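Local coordinates for protein 3-methylornithine synthase (PDB 3T7V) that catalyses the radical-based isomerization of L-lysine to (3R)-3-methyl-D-ornithine in pyrrolysine biosynthesis, using a [4Fe-4S] cluster and S-adenosylmethionine, at residues A[156-161]-A[200-205]; A[145-150]-A[164-169]. All coordinates share one frame; numbering follows the deposited sequence.

Contact 1 of 2, residues A[156-161]-A[200-205]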
loop_
_atom_site.group_PDB
_atom_site.type_symbol
_atom_site.label_atom_id
_atom_site.label_comp_id
_atom_site.label_asym_id
_atom_site.label_seq_id
_atom_site.Cartn_x
_atom_site.Cartn_y
_atom_site.Cartn_z
ATOM N N LEU A 156 -20.581 -1.885 2.935
ATOM C CA LEU A 156 -21.564 -0.791 2.982
ATOM C C LEU A 156 -21.736 -0.280 4.421
ATOM O O LEU A 156 -21.727 0.963 4.650
ATOM C CB LEU A 156 -22.845 -1.419 2.375
ATOM C CG LEU A 156 -24.150 -0.831 2.460
ATOM C CD1 LEU A 156 -25.012 -1.657 1.457
ATOM C CD2 LEU A 156 -24.683 -0.780 3.867
ATOM N N LYS A 157 -21.738 -1.177 5.413
ATOM C CA LYS A 157 -21.878 -0.740 6.797
ATOM C C LYS A 157 -20.627 0.010 7.288
ATOM O O LYS A 157 -20.739 1.007 8.058
ATOM C CB LYS A 157 -22.186 -1.908 7.690
ATOM C CG LYS A 157 -23.623 -2.423 7.471
ATOM C CD LYS A 157 -23.730 -3.710 8.274
ATOM C CE LYS A 157 -25.165 -4.090 8.338
ATOM N NZ LYS A 157 -25.190 -5.576 8.191
ATOM N N ALA A 158 -19.468 -0.462 6.849
ATOM C CA ALA A 158 -18.251 0.235 7.276
ATOM C C ALA A 158 -18.113 1.619 6.679
ATOM O O ALA A 158 -17.603 2.513 7.337
ATOM C CB ALA A 158 -17.031 -0.601 6.985
ATOM N N ARG A 159 -18.633 1.803 5.465
ATOM C CA ARG A 159 -18.696 3.133 4.817
ATOM C C ARG A 159 -19.555 4.076 5.647
ATOM O O ARG A 159 -19.186 5.221 5.937
ATOM C CB ARG A 159 -19.192 2.993 3.395
ATOM C CG ARG A 159 -19.320 4.358 2.679
ATOM C CD ARG A 159 -18.004 5.073 2.496
ATOM N NE ARG A 159 -18.234 6.338 1.837
ATOM C CZ ARG A 159 -17.301 7.271 1.693
ATOM N NH1 ARG A 159 -16.048 7.042 2.095
ATOM N NH2 ARG A 159 -17.604 8.366 1.036
ATOM N N GLU A 160 -20.699 3.572 6.091
ATOM C CA GLU A 160 -21.615 4.411 6.905
ATOM C C GLU A 160 -21.011 4.826 8.262
ATOM O O GLU A 160 -21.298 5.919 8.749
ATOM C CB GLU A 160 -22.948 3.652 7.044
ATOM C CG GLU A 160 -24.059 4.518 7.628
ATOM C CD GLU A 160 -24.492 5.777 6.828
ATOM O OE1 GLU A 160 -24.392 5.927 5.557
ATOM O OE2 GLU A 160 -25.028 6.633 7.542
ATOM N N LYS A 161 -20.084 3.995 8.807
ATOM C CA LYS A 161 -19.363 4.312 10.043
ATOM C C LYS A 161 -18.119 5.194 9.875
ATOM O O LYS A 161 -17.499 5.545 10.838
ATOM C CB LYS A 161 -18.948 3.064 10.844
ATOM C CG LYS A 161 -20.119 2.199 11.257
ATOM C CD LYS A 161 -21.119 2.959 12.105
ATOM C CE LYS A 161 -21.960 1.925 12.869
ATOM N NZ LYS A 161 -22.988 2.579 13.694
ATOM N N GLN A 200 -20.221 2.716 -3.391
ATOM C CA GLN A 200 -20.647 3.206 -2.082
ATOM C C GLN A 200 -19.948 4.468 -1.612
ATOM O O GLN A 200 -20.253 5.028 -0.567
ATOM C CB GLN A 200 -20.394 2.110 -1.058
ATOM C CG GLN A 200 -21.321 0.911 -1.170
ATOM C CD GLN A 200 -22.803 1.275 -0.960
ATOM O OE1 GLN A 200 -23.165 2.105 -0.123
ATOM N NE2 GLN A 200 -23.670 0.536 -1.639
ATOM N N GLY A 201 -19.013 4.904 -2.440
ATOM C CA GLY A 201 -18.300 6.146 -2.165
ATOM C C GLY A 201 -16.846 6.040 -1.714
ATOM O O GLY A 201 -16.175 7.072 -1.521
ATOM N N TYR A 202 -16.384 4.806 -1.503
ATOM C CA TYR A 202 -14.960 4.666 -1.135
ATOM C C TYR A 202 -14.013 5.124 -2.226
ATOM O O TYR A 202 -14.310 4.997 -3.421
ATOM C CB TYR A 202 -14.635 3.155 -0.934
ATOM C CG TYR A 202 -15.145 2.486 0.283
ATOM C CD1 TYR A 202 -14.289 2.369 1.413
ATOM C CD2 TYR A 202 -16.404 1.873 0.324
ATOM C CE1 TYR A 202 -14.669 1.656 2.508
ATOM C CE2 TYR A 202 -16.773 1.144 1.448
ATOM C CZ TYR A 202 -15.930 1.061 2.519
ATOM O OH TYR A 202 -16.312 0.313 3.581
ATOM N N CYS A 203 -12.849 5.605 -1.784
ATOM C CA CYS A 203 -11.686 5.619 -2.659
ATOM C C CYS A 203 -11.046 4.209 -2.576
ATOM O O CYS A 203 -11.207 3.558 -1.531
ATOM C CB CYS A 203 -10.661 6.632 -2.105
ATOM S SG CYS A 203 -11.135 8.296 -2.373
ATOM N N VAL A 204 -10.349 3.759 -3.617
ATOM C CA VAL A 204 -9.785 2.393 -3.619
ATOM C C VAL A 204 -8.316 2.438 -3.907
ATOM O O VAL A 204 -7.826 3.309 -4.685
ATOM C CB VAL A 204 -10.556 1.437 -4.492
ATOM C CG1 VAL A 204 -12.040 1.393 -4.074
ATOM C CG2 VAL A 204 -10.488 1.809 -5.923
ATOM N N GLU A 205 -7.565 1.578 -3.230
ATOM C CA GLU A 205 -6.125 1.385 -3.532
ATOM C C GLU A 205 -5.976 -0.021 -4.095
ATOM O O GLU A 205 -6.450 -1.017 -3.481
ATOM C CB GLU A 205 -5.298 1.487 -2.224
ATOM C CG GLU A 205 -3.770 1.399 -2.523
ATOM C CD GLU A 205 -2.828 1.399 -1.300
ATOM O OE1 GLU A 205 -3.233 1.121 -0.146
ATOM O OE2 GLU A 205 -1.571 1.589 -1.549
#
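Arg-159 and Tyr-202 pack together where helix 152-160 of the radical SAM TIM-barrel fold lies against the turn between helix 187-200 and strand 203-210. The tight part is the tyrosine ring, buried between helix 152-160 and the barrel. Arg-159 CD stands over one ring face in a CH-pi contact, 4.3 Å from the centroid of the Tyr-202 ring and 13° off its normal, while Arg-159 CB comes within 3.6 Å of Tyr-202 CE2. The two side chains run past each other in opposite directions. Arg-159 CG is anti to the backbone N, and a bend at chi2 (64°) brings CD over the ring. At the far end of the ring Tyr-202 OH meets the Ala-158 methyl at CB, 3.6 Å away, and bonds to the carbonyl of Leu-155; the small alanine lets the hydroxyl come close to the helix, and the buried polar tip is satisfied there.

The guanidinium is turned 38° from the ring and is too far from it for more than a weak cation-pi attraction. It lies instead over the turn, with Gly-201 O above one of its faces near the rim, and NH1 bonds to Ala-163 O. Gly-201 ends helix 187-200 in a Schellman motif with positive phi, a conformation easy for glycine; a beta carbon here would also clash with Arg-159 NH2.

Toward solvent the contact is looser. Exposed Leu-156 crosses Gln-200 obliquely; the amide end of Gln-200 rests against the leucine, and a long polar side chain suits this partly exposed margin. Leu-156 CD1 lies 4.0 Å from Gln-200 NE2, and Leu-156 CG is equally far from Gln-200 OE1.

Contact 2 of 2, residues A[145-150]-A[164-169]. With MD0 (5-amino-D-isoleucine), chain D; SAM (S-adenosylmethionine), chain C.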
loop_
_atom_site.group_PDB
_atom_site.type_symbol
_atom_site.label_atom_id
_atom_site.label_comp_id
_atom_site.label_asym_id
_atom_site.label_seq_id
_atom_site.Cartn_x
_atom_site.Cartn_y
_atom_site.Cartn_z
ATOM N N ILE A 145 -9.381 1.000 5.225
ATOM C CA ILE A 145 -9.543 -0.385 5.739
ATOM C C ILE A 145 -8.900 -1.339 4.779
ATOM O O ILE A 145 -9.050 -1.223 3.521
ATOM C CB ILE A 145 -11.032 -0.707 6.034
ATOM C CG1 ILE A 145 -11.904 -0.589 4.782
ATOM C CG2 ILE A 145 -11.530 0.046 7.258
ATOM C CD1 ILE A 145 -13.334 -1.170 4.983
ATOM N N SER A 146 -8.226 -2.359 5.350
ATOM C CA SER A 146 -7.663 -3.454 4.562
ATOM C C SER A 146 -8.131 -4.740 5.257
ATOM O O SER A 146 -7.372 -5.328 6.029
ATOM C CB SER A 146 -6.116 -3.368 4.571
ATOM O OG SER A 146 -5.667 -2.104 4.158
ATOM N N PRO A 147 -9.373 -5.155 5.032
ATOM C CA PRO A 147 -9.965 -6.233 5.804
ATOM C C PRO A 147 -9.957 -7.560 5.074
ATOM O O PRO A 147 -10.573 -8.525 5.582
ATOM C CB PRO A 147 -11.418 -5.736 5.942
ATOM C CG PRO A 147 -11.691 -5.114 4.586
ATOM C CD PRO A 147 -10.371 -4.446 4.160
ATOM N N GLY A 148 -9.347 -7.572 3.879
ATOM C CA GLY A 148 -9.498 -8.703 2.953
ATOM C C GLY A 148 -10.824 -8.628 2.236
ATOM O O GLY A 148 -11.478 -7.576 2.239
ATOM N N LEU A 149 -11.238 -9.752 1.673
ATOM C CA LEU A 149 -12.424 -9.746 0.839
ATOM C C LEU A 149 -13.686 -9.932 1.747
ATOM O O LEU A 149 -14.233 -11.041 1.962
ATOM C CB LEU A 149 -12.241 -10.810 -0.235
ATOM C CG LEU A 149 -13.454 -10.927 -1.137
ATOM C CD1 LEU A 149 -13.532 -9.645 -1.949
ATOM C CD2 LEU A 149 -13.350 -12.146 -2.021
ATOM N N MET A 150 -14.041 -8.832 2.369
ATOM C CA MET A 150 -15.248 -8.817 3.263
ATOM C C MET A 150 -16.479 -8.707 2.260
ATOM O O MET A 150 -16.357 -8.219 1.087
ATOM C CB MET A 150 -15.142 -7.616 4.337
ATOM C CG MET A 150 -14.309 -7.888 5.704
ATOM S SD MET A 150 -15.750 -8.420 6.560
ATOM C CE MET A 150 -15.283 -8.623 8.297
ATOM N N ASN A 164 -13.139 5.505 4.620
ATOM C CA ASN A 164 -12.952 6.301 3.427
ATOM C C ASN A 164 -12.243 5.569 2.278
ATOM O O ASN A 164 -12.509 5.932 1.113
ATOM C CB ASN A 164 -12.075 7.524 3.764
ATOM C CG ASN A 164 -12.767 8.445 4.721
ATOM O OD1 ASN A 164 -13.647 9.241 4.302
ATOM N ND2 ASN A 164 -12.484 8.276 5.953
ATOM N N PHE A 165 -11.277 4.700 2.531
ATOM C CA PHE A 165 -10.486 4.014 1.513
ATOM C C PHE A 165 -10.631 2.534 1.774
ATOM O O PHE A 165 -10.658 2.069 2.926
ATOM C CB PHE A 165 -8.991 4.440 1.719
ATOM C CG PHE A 165 -8.399 5.239 0.635
ATOM C CD1 PHE A 165 -7.964 4.556 -0.546
ATOM C CD2 PHE A 165 -8.182 6.583 0.768
ATOM C CE1 PHE A 165 -7.344 5.275 -1.563
ATOM C CE2 PHE A 165 -7.568 7.326 -0.261
ATOM C CZ PHE A 165 -7.140 6.663 -1.406
ATOM N N LEU A 166 -10.698 1.804 0.704
ATOM C CA LEU A 166 -10.543 0.330 0.753
ATOM C C LEU A 166 -9.245 -0.040 0.062
ATOM O O LEU A 166 -9.056 0.298 -1.117
ATOM C CB LEU A 166 -11.700 -0.354 0.022
ATOM C CG LEU A 166 -11.515 -1.900 -0.108
ATOM C CD1 LEU A 166 -11.572 -2.533 1.257
ATOM C CD2 LEU A 166 -12.609 -2.392 -1.012
ATOM N N ALA A 167 -8.363 -0.715 0.781
ATOM C CA ALA A 167 -7.117 -1.203 0.135
ATOM C C ALA A 167 -7.262 -2.703 -0.052
ATOM O O ALA A 167 -7.382 -3.446 0.925
ATOM C CB ALA A 167 -5.914 -0.865 1.049
ATOM N N LEU A 168 -7.287 -3.123 -1.289
ATOM C CA LEU A 168 -7.514 -4.559 -1.594
ATOM C C LEU A 168 -6.713 -4.859 -2.853
ATOM O O LEU A 168 -7.174 -4.604 -3.979
ATOM C CB LEU A 168 -9.069 -4.777 -1.829
ATOM C CG LEU A 168 -9.451 -6.272 -1.874
ATOM C CD1 LEU A 168 -9.353 -6.918 -0.483
ATOM C CD2 LEU A 168 -10.894 -6.386 -2.459
ATOM N N TYR A 169 -5.466 -5.292 -2.641
ATOM C CA TYR A 169 -4.553 -5.324 -3.789
ATOM C C TYR A 169 -4.711 -6.596 -4.582
ATOM O O TYR A 169 -4.926 -7.664 -4.052
ATOM C CB TYR A 169 -3.055 -5.252 -3.294
ATOM C CG TYR A 169 -2.803 -4.111 -2.298
ATOM C CD1 TYR A 169 -3.543 -2.926 -2.370
ATOM C CD2 TYR A 169 -1.875 -4.245 -1.314
ATOM C CE1 TYR A 169 -3.352 -1.905 -1.415
ATOM C CE2 TYR A 169 -1.671 -3.274 -0.369
ATOM C CZ TYR A 169 -2.429 -2.119 -0.407
ATOM O OH TYR A 169 -2.226 -1.138 0.560
HETATM C C MD0 D . 2.142 -0.805 4.010
HETATM N N MD0 D . 2.612 -2.398 5.781
HETATM O O MD0 D . 1.549 0.247 3.698
HETATM C CA MD0 D . 1.558 -1.685 5.068
HETATM C CB MD0 D . 0.554 -2.699 4.440
HETATM C CD MD0 D . -1.918 -2.728 3.680
HETATM N NE MD0 D . -2.992 -1.877 3.185
HETATM C CG MD0 D . -0.653 -1.896 3.872
HETATM C CG2 MD0 D . 1.163 -3.586 3.324
HETATM O OXT MD0 D . 3.203 -1.164 3.485
HETATM N N SAM C . -5.374 -9.739 4.480
HETATM C CA SAM C . -5.761 -8.667 3.690
HETATM C C SAM C . -5.417 -8.793 2.260
HETATM O O SAM C . -4.743 -9.767 1.865
HETATM O OXT SAM C . -5.940 -7.940 1.461
HETATM C CB SAM C . -4.968 -7.574 3.859
HETATM C CG SAM C . -3.505 -7.671 4.010
HETATM S SD SAM C . -2.599 -6.607 2.808
HETATM C CE SAM C . -1.804 -5.462 3.903
HETATM C "C5'" SAM C . -1.235 -7.666 2.377
HETATM C "C4'" SAM C . -0.718 -7.375 1.177
HETATM O "O4'" SAM C . 0.646 -7.128 1.900
HETATM C "C3'" SAM C . -0.764 -8.310 0.235
HETATM O "O3'" SAM C . -1.747 -7.593 -0.523
HETATM C "C2'" SAM C . 0.612 -7.909 -0.316
HETATM O "O2'" SAM C . 0.548 -6.954 -1.426
HETATM C "C1'" SAM C . 1.530 -7.388 0.804
HETATM N N9 SAM C . 2.422 -8.504 1.290
HETATM C C8 SAM C . 2.118 -9.631 2.003
HETATM N N7 SAM C . 3.216 -10.355 2.162
HETATM C C5 SAM C . 4.251 -9.682 1.553
HETATM C C6 SAM C . 5.600 -10.003 1.340
HETATM N N6 SAM C . 6.152 -11.133 1.783
HETATM N N1 SAM C . 6.381 -9.100 0.727
HETATM C C2 SAM C . 5.872 -7.931 0.238
HETATM N N3 SAM C . 4.551 -7.642 0.324
HETATM C C4 SAM C . 3.757 -8.524 1.009
HETATM O O HOH W 1 -7.617 -5.803 2.359
#
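Ile-145 and Leu-166 pair as parallel neighbours in the TIM barrel, on the two strands of a beta-alpha-beta unit. Two backbone hydrogen bonds join the strands: Ile-145 N to Phe-165 O (2.8 Å) and Ala-167 N to Ile-145 O (2.9 Å).

The apolar contacts lie on the helix-facing side of the sheet. Leu-166 CD1 reaches Pro-147 CD at 3.7 Å, the two side chains crossing at about a right angle; the branched end of Leu-166 lets this single methyl meet both the proline ring and Ile-145 CG1. Beyond the strand ends, Leu-168 CD1 packs on the backbone of Gly-148, whose positive phi suits a glycine.

The polar contacts gather at the ligands. One water accepts from Gly-148 N and donates to Ala-167 O and to S-adenosylmethionine OXT. Ser-146 OG stands anti to its own carbonyl carbon (chi1 -54°), where it accepts from amine NE of 5-amino-D-isoleucine (2.9 Å) and also bonds to Asp-112; small Ala-167 CB lies close by. NE also donates to Tyr-169 OH (2.8 Å), which bonds to Glu-205. A phenylalanine in place of Tyr-169 would probably leave this amine one acceptor short and Glu-205 without its hydroxyl partner. Tyr-169 CD2 lies 3.4 Å from S-adenosylmethionine O3'.

Contacts 1 and 2 lie about 9 Å apart, centre to centre, on the same side of the chain's centre, and their segments alternate in sequence: 145-150, 156-161, 164-169, 200-205. Strand 143-146, helix 152-160 and strand 163-167 follow one another, and strand 203-210 adds the next parallel strand, so the two contacts cover successive steps around the barrel. Contact 1 packs an outer helix on the turn that enters strand 203-210, whereas contact 2 reaches the methylornithine pocket. Strands 163-167 and 203-210 join them through Glu-205 N and Leu-166 O, 2.9 Å apart. Nearer the bound product, Glu-205 OE1 lies 2.6 Å from Tyr-169 OH, a probable hydrogen bond that ties the strand beginning in contact 1 to a methylornithine-binding residue.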